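Local coordinates for cupin domain protein (Microcystis aeruginosa DIANCHI905, PDB 5ZBF) that probably acts as an iron-binding isomerase of the bicupin type in making the Choi moiety of aeruginosins, and binds 4-hydroxyphenylpyruvic acid, at residues Glu20-Gln23 with Ile28-Leu31; Gly193-Ser196 with Asp200-Leu203. All blocks are in the same frame, centred on the assembly; numbering follows the deposited sequence.

Contact 1: residues Glu20-Gln23 with Ile28-Leu31; sequences EVFQ and IFQL
E20 with L31 and F22 with F29 form the hydrogen-bonded pairs of an antiparallel hairpin whose segments 20-23 and 28-31 run at 158° to each other, with axes 4.7 Å apart at the closest. V21 with Q30 and Q23 with I28 are the non-hydrogen-bonded pairs between and beyond them. Each hydrogen-bonded pair has two backbone bonds; the shortest runs from F22 N to F29 O at 2.7 Å, and its donor lies nearly in line with the carbonyl.

F22, F29 and L31 share one face with E20, whose carboxylate leads away from the partner strand. F22 CG is anti to the carbonyl carbon and beside the backbone N (chi1 -57°), which turns the CD2 edge of the ring to the F29 carbonyl oxygen, 3.4 Å from CD2, and brings CD2 to 3.7 Å from F29 CD2. F29 presents its edge to the face of F22 in an offset edge-to-face pair, the planes at 69°. Farther round, F22 CE2 meets L31 CD1 at 4.1 Å. Cutting F22 back to an alanine would take away the ring face that the edge of F29 meets and the rim that L31 CD1 touches, and is likely to open a gap on this side of the hairpin.

V21, Q23, I28 and Q30 occupy the other face. V21 CG1 touches I28 CG2 at 3.7 Å, and the bent chain of Q23 brings its amide alongside I28 CG1, with NE2 bonded back to Q25 O in the turn. From the extended Q30 chain, NE2 bonds to D98 OD1 and to O2 of the bound 4-hydroxyphenylpyruvic acid. The hairpin thus separates two chemistries: a mainly aromatic and aliphatic face continued by F97 and F160, and a face from which one amide, positioned by D98, reaches into the ligand pocket.

Contact 2: residues Gly193-Ser196 with Asp200-Leu203; sequences GYNS and DINL
The side chain of N195 meets that of I201 across a tight connection, amide against aliphatic chain, with no hydrogen bond between the two segments. N195 has CG anti to its own backbone N (chi1 -178°), carrying the amide toward the second segment. There OD1 comes within 3.3 Å of I201 CD1, and ND2 lies 3.6 Å from I201 CG1, so both ends of the amide rest on the same ethyl branch. I201 has that branch anti to its carbonyl carbon (chi1 -70°) and extended beyond it, which puts CD1 under the amide oxygen.

The segments join strand 190-194 to strand 201-208 in the second cupin domain, two strands that belong to different sheets of the beta-barrel fold, and the chain between them turns around the N195 amide. OD1 takes a hydrogen bond from S197 OG, while ND2 donates to Q199 O within the turn and to I142 O, the end of a neighbouring strand. These bonds satisfy a buried polar group and fix which way the amide faces. L166 packs against both N195 and I201, and I161 also touches I201. D200 turns its CB away from segment 193-196, and its OD1 is bonded to S144 N.

Contact 1 comes first along the chain and closes well before contact 2 opens; their centres lie 22 Å apart and their nearest atoms about 10 Å, so they do not touch. Contact 1 pairs strands 17-24 and 27-34 beside the first cupin domain's iron and ligand site. Contact 2 sits in the second cupin domain, where the chain leaves strand 190-194, in the sheet with 147-152 and 166-170, for strand 201-208. The extended run of strands that includes 17-24, 27-34 and 201-208 reaches both domains. The pair therefore samples the two halves of a bicupin: one hairpin supplying a ligand-binding residue, and one inter-sheet connection far from that pocket.

Contact 1: residues Glu20-Gln23 with Ile28-Leu31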
# COMPACT_ATOMS: atom_id res chain seq x y z
N GLU A 20 -11.01 -4.87 -3.35
CA GLU A 20 -11.42 -4.88 -1.95
C GLU A 20 -11.10 -3.49 -1.42
O GLU A 20 -9.92 -3.10 -1.33
CB GLU A 20 -10.67 -5.95 -1.15
CG GLU A 20 -11.03 -7.38 -1.55
CD GLU A 20 -12.46 -7.81 -1.20
OE1 GLU A 20 -13.12 -7.20 -0.33
OE2 GLU A 20 -12.93 -8.80 -1.80
N VAL A 21 -12.14 -2.74 -1.08
CA VAL A 21 -12.01 -1.30 -0.82
C VAL A 21 -12.14 -1.03 0.68
O VAL A 21 -13.14 -1.39 1.31
CB VAL A 21 -13.08 -0.49 -1.57
CG1 VAL A 21 -12.93 0.98 -1.25
CG2 VAL A 21 -12.97 -0.74 -3.07
N PHE A 22 -11.11 -0.41 1.25
CA PHE A 22 -11.06 -0.14 2.68
C PHE A 22 -11.02 1.37 2.91
O PHE A 22 -10.19 2.07 2.33
CB PHE A 22 -9.79 -0.69 3.31
CG PHE A 22 -9.53 -2.17 3.14
CD1 PHE A 22 -9.62 -3.03 4.22
CD2 PHE A 22 -9.05 -2.67 1.94
CE1 PHE A 22 -9.30 -4.37 4.09
CE2 PHE A 22 -8.72 -4.01 1.80
CZ PHE A 22 -8.85 -4.86 2.88
N GLN A 23 -11.87 1.86 3.81
CA GLN A 23 -11.89 3.28 4.15
C GLN A 23 -10.97 3.51 5.33
O GLN A 23 -11.10 2.83 6.34
CB GLN A 23 -13.30 3.73 4.50
CG GLN A 23 -13.48 5.24 4.55
CD GLN A 23 -13.38 5.88 3.17
OE1 GLN A 23 -14.05 5.46 2.22
NE2 GLN A 23 -12.54 6.91 3.06
N ILE A 28 -8.55 6.18 0.90
CA ILE A 28 -9.06 4.88 0.48
C ILE A 28 -7.88 3.99 0.13
O ILE A 28 -7.01 4.37 -0.66
CB ILE A 28 -9.98 5.02 -0.75
CG1 ILE A 28 -11.22 5.84 -0.40
CG2 ILE A 28 -10.37 3.65 -1.28
CD1 ILE A 28 -11.84 6.52 -1.60
N PHE A 29 -7.85 2.80 0.72
CA PHE A 29 -6.88 1.78 0.38
C PHE A 29 -7.64 0.66 -0.32
O PHE A 29 -8.69 0.24 0.17
CB PHE A 29 -6.19 1.24 1.64
CG PHE A 29 -5.24 0.09 1.39
CD1 PHE A 29 -3.88 0.32 1.24
CD2 PHE A 29 -5.70 -1.22 1.29
CE1 PHE A 29 -3.00 -0.72 0.99
CE2 PHE A 29 -4.84 -2.26 1.03
CZ PHE A 29 -3.48 -2.02 0.91
N GLN A 30 -7.12 0.18 -1.44
CA GLN A 30 -7.73 -0.97 -2.10
C GLN A 30 -6.74 -2.04 -2.52
O GLN A 30 -5.65 -1.74 -2.97
CB GLN A 30 -8.58 -0.52 -3.29
CG GLN A 30 -7.82 0.22 -4.37
CD GLN A 30 -8.72 0.98 -5.34
OE1 GLN A 30 -9.79 1.45 -4.98
NE2 GLN A 30 -8.27 1.11 -6.58
N LEU A 31 -7.15 -3.30 -2.36
CA LEU A 31 -6.44 -4.41 -2.96
C LEU A 31 -7.13 -4.69 -4.29
O LEU A 31 -8.36 -4.70 -4.35
CB LEU A 31 -6.51 -5.65 -2.05
CG LEU A 31 -5.85 -5.59 -0.68
CD1 LEU A 31 -6.23 -6.82 0.14
CD2 LEU A 31 -4.34 -5.46 -0.82

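Contact 2: residues Gly193-Ser196 with Asp200-Leu203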
# COMPACT_ATOMS: atom_id res chain seq x y z
N GLY A 193 3.07 -4.51 17.92
CA GLY A 193 2.83 -5.72 17.18
C GLY A 193 3.75 -6.83 17.61
O GLY A 193 4.74 -6.60 18.30
N TYR A 194 3.43 -8.04 17.21
CA TYR A 194 4.21 -9.19 17.63
C TYR A 194 4.04 -10.32 16.62
O TYR A 194 2.92 -10.73 16.32
CB TYR A 194 3.76 -9.60 19.04
CG TYR A 194 4.26 -10.93 19.55
CD1 TYR A 194 5.56 -11.38 19.28
CD2 TYR A 194 3.45 -11.72 20.36
CE1 TYR A 194 6.01 -12.60 19.76
CE2 TYR A 194 3.90 -12.94 20.85
CZ TYR A 194 5.17 -13.37 20.55
OH TYR A 194 5.61 -14.58 21.05
N ASN A 195 5.17 -10.77 16.08
CA ASN A 195 5.20 -11.93 15.22
C ASN A 195 5.40 -13.18 16.06
O ASN A 195 6.53 -13.57 16.37
CB ASN A 195 6.30 -11.82 14.17
CG ASN A 195 6.32 -13.01 13.22
OD1 ASN A 195 5.49 -13.92 13.32
ND2 ASN A 195 7.26 -13.02 12.29
N SER A 196 4.28 -13.80 16.44
CA SER A 196 4.31 -15.03 17.25
C SER A 196 4.40 -16.29 16.38
O SER A 196 4.29 -17.39 16.90
CB SER A 196 3.06 -15.10 18.12
OG SER A 196 1.90 -15.00 17.33
N ASP A 200 9.34 -15.56 9.07
CA ASP A 200 9.57 -14.14 8.89
C ASP A 200 8.43 -13.61 8.03
O ASP A 200 8.07 -14.22 7.03
CB ASP A 200 10.93 -13.91 8.25
CG ASP A 200 12.06 -14.59 9.03
OD1 ASP A 200 11.95 -14.66 10.28
OD2 ASP A 200 13.02 -15.08 8.41
N ILE A 201 7.85 -12.49 8.47
CA ILE A 201 6.66 -11.92 7.85
C ILE A 201 7.03 -10.67 7.07
O ILE A 201 7.69 -9.78 7.58
CB ILE A 201 5.59 -11.60 8.92
CG1 ILE A 201 5.03 -12.91 9.50
CG2 ILE A 201 4.47 -10.73 8.34
CD1 ILE A 201 4.02 -12.72 10.60
N ASN A 202 6.59 -10.61 5.81
CA ASN A 202 6.80 -9.45 4.97
C ASN A 202 5.66 -8.44 5.19
O ASN A 202 4.51 -8.75 4.90
CB ASN A 202 6.91 -9.87 3.51
CG ASN A 202 8.14 -10.73 3.24
OD1 ASN A 202 9.26 -10.24 3.31
ND2 ASN A 202 7.94 -12.02 2.94
N LEU A 203 6.01 -7.27 5.72
CA LEU A 203 5.05 -6.23 6.05
C LEU A 203 5.27 -5.05 5.13
O LEU A 203 6.41 -4.70 4.84
CB LEU A 203 5.22 -5.79 7.51
CG LEU A 203 4.26 -4.67 7.98
CD1 LEU A 203 3.80 -4.89 9.41
CD2 LEU A 203 4.92 -3.31 7.83